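Local atomic coordinates of p22 protein (Trypanosoma brucei, PDB entry 3JV1), a protein that probably serves as a mitochondrial accessory factor for RNA editing of the cytochrome oxidase subunit II transcript and belongs to the Mam33 family. Residues G81-V86 with V101-D106; I57-G62 with T73-V78. All blocks are in the same frame, centred on the assembly; numbering follows the deposited sequence.

Contact 1 of 2, residues G81-V86 with V101-D106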
loop_
_atom_site.group_PDB
_atom_site.type_symbol
_atom_site.label_atom_id
_atom_site.label_comp_id
_atom_site.label_asym_id
_atom_site.label_seq_id
_atom_site.Cartn_x
_atom_site.Cartn_y
_atom_site.Cartn_z
ATOM N N GLY A 81 26.432 -13.675 5.993
ATOM C CA GLY A 81 27.136 -13.733 4.722
ATOM C C GLY A 81 26.530 -12.920 3.594
ATOM O O GLY A 81 26.590 -13.325 2.437
ATOM N N GLY A 82 25.938 -11.780 3.919
ATOM C CA GLY A 82 25.345 -10.946 2.888
ATOM C C GLY A 82 23.995 -11.404 2.367
ATOM O O GLY A 82 23.486 -10.851 1.392
ATOM N N LYS A 83 23.409 -12.408 3.011
ATOM C CA LYS A 83 22.104 -12.920 2.595
ATOM C C LYS A 83 21.154 -12.951 3.788
ATOM O O LYS A 83 21.586 -12.864 4.934
ATOM C CB LYS A 83 22.245 -14.329 2.020
ATOM C CG LYS A 83 23.175 -14.420 0.827
ATOM C CD LYS A 83 23.282 -15.861 0.320
ATOM C CE LYS A 83 24.269 -15.972 -0.835
ATOM N NZ LYS A 83 23.859 -15.124 -1.996
ATOM N N ALA A 84 19.860 -13.078 3.526
ATOM C CA ALA A 84 18.906 -13.127 4.619
ATOM C C ALA A 84 17.726 -14.060 4.396
ATOM O O ALA A 84 17.219 -14.203 3.285
ATOM C CB ALA A 84 18.391 -11.726 4.919
ATOM N N LEU A 85 17.309 -14.700 5.482
ATOM C CA LEU A 85 16.152 -15.578 5.489
ATOM C C LEU A 85 15.147 -14.643 6.158
ATOM O O LEU A 85 15.382 -14.187 7.280
ATOM C CB LEU A 85 16.399 -16.791 6.388
ATOM C CG LEU A 85 16.062 -18.189 5.865
ATOM C CD1 LEU A 85 16.274 -19.201 6.983
ATOM C CD2 LEU A 85 14.640 -18.243 5.351
ATOM N N VAL A 86 14.049 -14.344 5.472
ATOM C CA VAL A 86 13.047 -13.435 6.006
ATOM C C VAL A 86 11.703 -14.103 6.280
ATOM O O VAL A 86 11.033 -14.570 5.364
ATOM C CB VAL A 86 12.839 -12.244 5.041
ATOM C CG1 VAL A 86 11.910 -11.213 5.669
ATOM C CG2 VAL A 86 14.190 -11.607 4.712
ATOM N N VAL A 101 7.822 -17.278 4.216
ATOM C CA VAL A 101 9.248 -17.527 4.379
ATOM C C VAL A 101 9.871 -17.176 3.038
ATOM O O VAL A 101 9.608 -17.837 2.030
ATOM C CB VAL A 101 9.573 -19.001 4.683
ATOM C CG1 VAL A 101 11.094 -19.181 4.748
ATOM C CG2 VAL A 101 8.942 -19.418 5.993
ATOM N N CYS A 102 10.670 -16.114 3.025
ATOM C CA CYS A 102 11.334 -15.661 1.815
ATOM C C CYS A 102 12.834 -15.745 2.001
ATOM O O CYS A 102 13.339 -15.741 3.129
ATOM C CB CYS A 102 10.996 -14.195 1.522
ATOM S SG CYS A 102 9.260 -13.803 1.584
ATOM N N PHE A 103 13.543 -15.831 0.884
ATOM C CA PHE A 103 14.988 -15.835 0.933
ATOM C C PHE A 103 15.467 -14.659 0.097
ATOM O O PHE A 103 15.008 -14.457 -1.022
ATOM C CB PHE A 103 15.594 -17.114 0.376
ATOM C CG PHE A 103 17.076 -17.195 0.598
ATOM C CD1 PHE A 103 17.581 -17.483 1.859
ATOM C CD2 PHE A 103 17.968 -16.903 -0.430
ATOM C CE1 PHE A 103 18.955 -17.479 2.097
ATOM C CE2 PHE A 103 19.343 -16.895 -0.199
ATOM C CZ PHE A 103 19.833 -17.184 1.069
ATOM N N ARG A 104 16.384 -13.877 0.652
ATOM C CA ARG A 104 16.913 -12.725 -0.053
ATOM C C ARG A 104 18.414 -12.843 -0.270
ATOM O O ARG A 104 19.192 -12.809 0.681
ATOM C CB ARG A 104 16.597 -11.450 0.731
ATOM C CG ARG A 104 15.115 -11.215 0.919
ATOM C CD ARG A 104 14.412 -11.039 -0.416
ATOM N NE ARG A 104 12.973 -10.863 -0.243
ATOM C CZ ARG A 104 12.052 -11.636 -0.807
ATOM N NH1 ARG A 104 12.410 -12.647 -1.595
ATOM N NH2 ARG A 104 10.769 -11.401 -0.574
ATOM N N HIS A 105 18.816 -12.992 -1.525
ATOM C CA HIS A 105 20.230 -13.096 -1.854
ATOM C C HIS A 105 20.916 -11.765 -1.560
ATOM O O HIS A 105 22.065 -11.725 -1.116
ATOM C CB HIS A 105 20.400 -13.458 -3.330
ATOM C CG HIS A 105 20.152 -14.903 -3.625
ATOM N ND1 HIS A 105 21.031 -15.898 -3.257
ATOM C CD2 HIS A 105 19.113 -15.524 -4.232
ATOM C CE1 HIS A 105 20.546 -17.069 -3.625
ATOM N NE2 HIS A 105 19.383 -16.871 -4.219
ATOM N N ASP A 106 20.200 -10.676 -1.810
ATOM C CA ASP A 106 20.737 -9.348 -1.567
ATOM C C ASP A 106 20.364 -8.936 -0.148
ATOM O O ASP A 106 19.354 -8.265 0.065
ATOM C CB ASP A 106 20.152 -8.354 -2.569
ATOM C CG ASP A 106 20.829 -6.999 -2.508
ATOM O OD1 ASP A 106 21.413 -6.674 -1.454
ATOM O OD2 ASP A 106 20.765 -6.258 -3.511
#

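Contact 2 of 2, residues I57-G62 with T73-V78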
loop_
_atom_site.group_PDB
_atom_site.type_symbol
_atom_site.label_atom_id
_atom_site.label_comp_id
_atom_site.label_asym_id
_atom_site.label_seq_id
_atom_site.Cartn_x
_atom_site.Cartn_y
_atom_site.Cartn_z
ATOM N N ILE A 57 16.993 -9.886 13.316
ATOM C CA ILE A 57 16.300 -8.609 13.393
ATOM C C ILE A 57 14.790 -8.783 13.389
ATOM O O ILE A 57 14.237 -9.502 12.549
ATOM C CB ILE A 57 16.694 -7.710 12.217
ATOM C CG1 ILE A 57 18.204 -7.476 12.238
ATOM C CG2 ILE A 57 15.934 -6.398 12.283
ATOM C CD1 ILE A 57 18.725 -6.696 11.054
ATOM N N LEU A 58 14.140 -8.130 14.349
ATOM C CA LEU A 58 12.692 -8.165 14.497
ATOM C C LEU A 58 12.158 -6.775 14.192
ATOM O O LEU A 58 12.492 -5.825 14.892
ATOM C CB LEU A 58 12.313 -8.533 15.933
ATOM C CG LEU A 58 12.121 -9.982 16.376
ATOM C CD1 LEU A 58 10.673 -10.386 16.166
ATOM C CD2 LEU A 58 13.083 -10.901 15.632
ATOM N N GLN A 59 11.330 -6.660 13.160
ATOM C CA GLN A 59 10.757 -5.367 12.781
ATOM C C GLN A 59 9.239 -5.469 12.749
ATOM O O GLN A 59 8.697 -6.210 11.924
ATOM C CB GLN A 59 11.221 -4.946 11.378
ATOM C CG GLN A 59 12.687 -5.152 11.080
ATOM C CD GLN A 59 13.036 -4.811 9.638
ATOM O OE1 GLN A 59 12.383 -5.278 8.704
ATOM N NE2 GLN A 59 14.073 -4.002 9.454
ATOM N N LEU A 60 8.553 -4.745 13.631
ATOM C CA LEU A 60 7.087 -4.763 13.633
ATOM C C LEU A 60 6.652 -4.114 12.332
ATOM O O LEU A 60 7.225 -3.107 11.926
ATOM C CB LEU A 60 6.526 -3.958 14.804
ATOM C CG LEU A 60 6.444 -4.609 16.185
ATOM C CD1 LEU A 60 5.300 -5.601 16.200
ATOM C CD2 LEU A 60 7.756 -5.279 16.534
ATOM N N THR A 61 5.650 -4.689 11.673
ATOM C CA THR A 61 5.186 -4.139 10.410
ATOM C C THR A 61 3.733 -3.671 10.433
ATOM O O THR A 61 3.248 -3.103 9.454
ATOM C CB THR A 61 5.367 -5.155 9.252
ATOM O OG1 THR A 61 4.679 -6.367 9.565
ATOM C CG2 THR A 61 6.833 -5.459 9.028
ATOM N N GLY A 62 3.034 -3.908 11.540
ATOM C CA GLY A 62 1.656 -3.465 11.619
ATOM C C GLY A 62 0.744 -4.256 12.531
ATOM O O GLY A 62 1.180 -5.153 13.254
ATOM N N THR A 73 1.730 -7.875 13.142
ATOM C CA THR A 73 2.550 -8.468 12.104
ATOM C C THR A 73 3.972 -7.953 12.259
ATOM O O THR A 73 4.197 -6.815 12.665
ATOM C CB THR A 73 2.057 -8.108 10.682
ATOM O OG1 THR A 73 1.965 -6.687 10.554
ATOM C CG2 THR A 73 0.699 -8.737 10.401
ATOM N N LEU A 74 4.932 -8.807 11.951
ATOM C CA LEU A 74 6.325 -8.426 12.037
ATOM C C LEU A 74 7.147 -9.317 11.133
ATOM O O LEU A 74 6.705 -10.391 10.740
ATOM C CB LEU A 74 6.821 -8.519 13.486
ATOM C CG LEU A 74 6.542 -9.782 14.303
ATOM C CD1 LEU A 74 7.528 -10.875 13.945
ATOM C CD2 LEU A 74 6.662 -9.453 15.791
ATOM N N ASP A 75 8.334 -8.843 10.784
ATOM C CA ASP A 75 9.255 -9.595 9.955
ATOM C C ASP A 75 10.421 -9.991 10.840
ATOM O O ASP A 75 10.870 -9.211 11.680
ATOM C CB ASP A 75 9.814 -8.745 8.814
ATOM C CG ASP A 75 8.847 -8.583 7.665
ATOM O OD1 ASP A 75 7.844 -9.321 7.602
ATOM O OD2 ASP A 75 9.110 -7.715 6.812
ATOM N N VAL A 76 10.906 -11.206 10.647
ATOM C CA VAL A 76 12.051 -11.682 11.387
ATOM C C VAL A 76 13.110 -11.984 10.341
ATOM O O VAL A 76 12.915 -12.837 9.477
ATOM C CB VAL A 76 11.719 -12.949 12.188
ATOM C CG1 VAL A 76 13.004 -13.632 12.654
ATOM C CG2 VAL A 76 10.875 -12.573 13.396
ATOM N N LEU A 77 14.219 -11.261 10.395
ATOM C CA LEU A 77 15.293 -11.497 9.438
ATOM C C LEU A 77 16.490 -12.163 10.100
ATOM O O LEU A 77 16.878 -11.807 11.215
ATOM C CB LEU A 77 15.750 -10.187 8.791
ATOM C CG LEU A 77 14.743 -9.375 7.967
ATOM C CD1 LEU A 77 13.875 -8.529 8.885
ATOM C CD2 LEU A 77 15.503 -8.481 6.999
ATOM N N VAL A 78 17.053 -13.151 9.415
ATOM C CA VAL A 78 18.238 -13.843 9.894
ATOM C C VAL A 78 19.250 -13.547 8.805
ATOM O O VAL A 78 19.135 -14.043 7.687
ATOM C CB VAL A 78 18.002 -15.359 10.037
ATOM C CG1 VAL A 78 19.289 -16.043 10.501
ATOM C CG2 VAL A 78 16.879 -15.609 11.045
HETATM O O HOH W 1 5.453 -8.467 8.116
#

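Contact 1 of 2, residues G81-V86 with V101-D106
Leu85 and Phe103 form the non-hydrogen-bonded pair at the middle of this antiparallel ladder, flanked by the hydrogen-bonded pairs Ala84-Arg104 and Val86-Cys102. Packing is close on their face. Leu85 CD2 lies 3.7 Å from Val101 CG1, the two side chains meeting at a slant. Phe103 has CG anti to its backbone N (chi1 -172°), which starts the ring toward strand 83-86. Ala84 O then sits over one ring face, 3.6 Å from Phe103 CD1, while Lys83 CD approaches the ring edge, 3.8 Å from Phe103 CZ. Phe180 of the second subunit packs on Leu85 and Lys83 and meets the Phe103 ring edge-to-face; Trp173 of that subunit donates its indole N-H to Val101 O. The ladder belongs to the beta hairpin of strands 83-92 and 95-104, the last two strands of the antiparallel Mam33-family sheet. On the Ala84-Val86 face, Val86 CG2 touches Arg104 CG at 3.9 Å, their side chains nearly perpendicular. The Arg104 guanidinium lays one face over Cys102 CB, which sits toward its rim. Arg104 NH1 bonds Phe103 O at 3.2 Å, coming from well above the carbonyl plane, and also reaches Tyr125 O. Beyond the Ala84-Arg104 pair the ladder ends, and the contact becomes polar and more exposed. Gly82 O and His105 O, both acceptors, stand only 3.0 Å apart. Lys83 runs extended through CD and CE, then turns at chi4 (-60°), placing NZ 3.2 Å from His105 ND1 in the plane of the imidazole. With ND1 accepting here and His105 NE2 bonded to Glu172 of the second subunit, a neutral ring is plausible. Asp106 points away and N-caps helix 107-111 through OD1 to Leu109 N.

Contact 2 of 2, residues I57-G62 with T73-V78
The Gln59 carboxamide and the Asp75 carboxylate, borne by a hydrogen-bonded pair, each have a methyl of the opposite strand over one face. Leu77 CD1 lies over the Gln59 amide, offset toward its oxygen and 3.6 Å from Gln59 OE1. Thr61 CG2 stands almost straight above the Asp75 carboxylate, 3.9 Å from Asp75 OD2. Asp75 OD1 accepts a bond of 2.6 Å from a water oxygen that comes from above the carboxylate plane, on the side of the Thr61 methyl. That water also bonds Thr61 OG1, linking the two strands over this partly exposed face. On the other face Leu58 and Val76 run alongside each other in the same direction, with Leu58 CD1 3.5 Å from Val76 CG2. The same methyl, Leu58 CD1, also meets Leu74 CD1 at 3.9 Å, and Leu74 CB packs against Leu60 CA at 3.8 Å. Ile158 of helix 152-181 covers Leu58 and Leu74, and Leu145 of helix 135-146 packs on Val76. At the far end Thr61 OG1 and Thr73 OG1 are hydrogen-bonded at 2.9 Å, the two side chains crossing at about a right angle. Thr61 N bonds Thr73 O at 2.8 Å from above the carbonyl plane, and Gly62 N adds a weak bond to that oxygen. Gly62 has backbone angles at which a CB would collide with the Thr61 carbonyl. Two residues, Thr61 and Gly62, thus face Thr73: a classic beta bulge in the hairpin of strands 54-63 and 72-80.

Overall arrangement
Both contacts are antiparallel hairpin ladders of one sheet, and strands 72-80 and 83-92 adjoin, so the two meet directly: Leu85 O lies 2.9 Å from Val78 N, a probable hydrogen bond, and Val86 packs on Leu77. Contact 2 is central, its centre about 6 Å from that of the chain, and its aliphatic face is covered by the chain's own helices. Contact 1 lies about 20 Å out, on the last hairpin, where aromatic and ionisable side chains meet the second subunit. Polar chemistry differs accordingly: threonine hydroxyls and a water at the bulge of contact 2, lysine, histidine and arginine in contact 1.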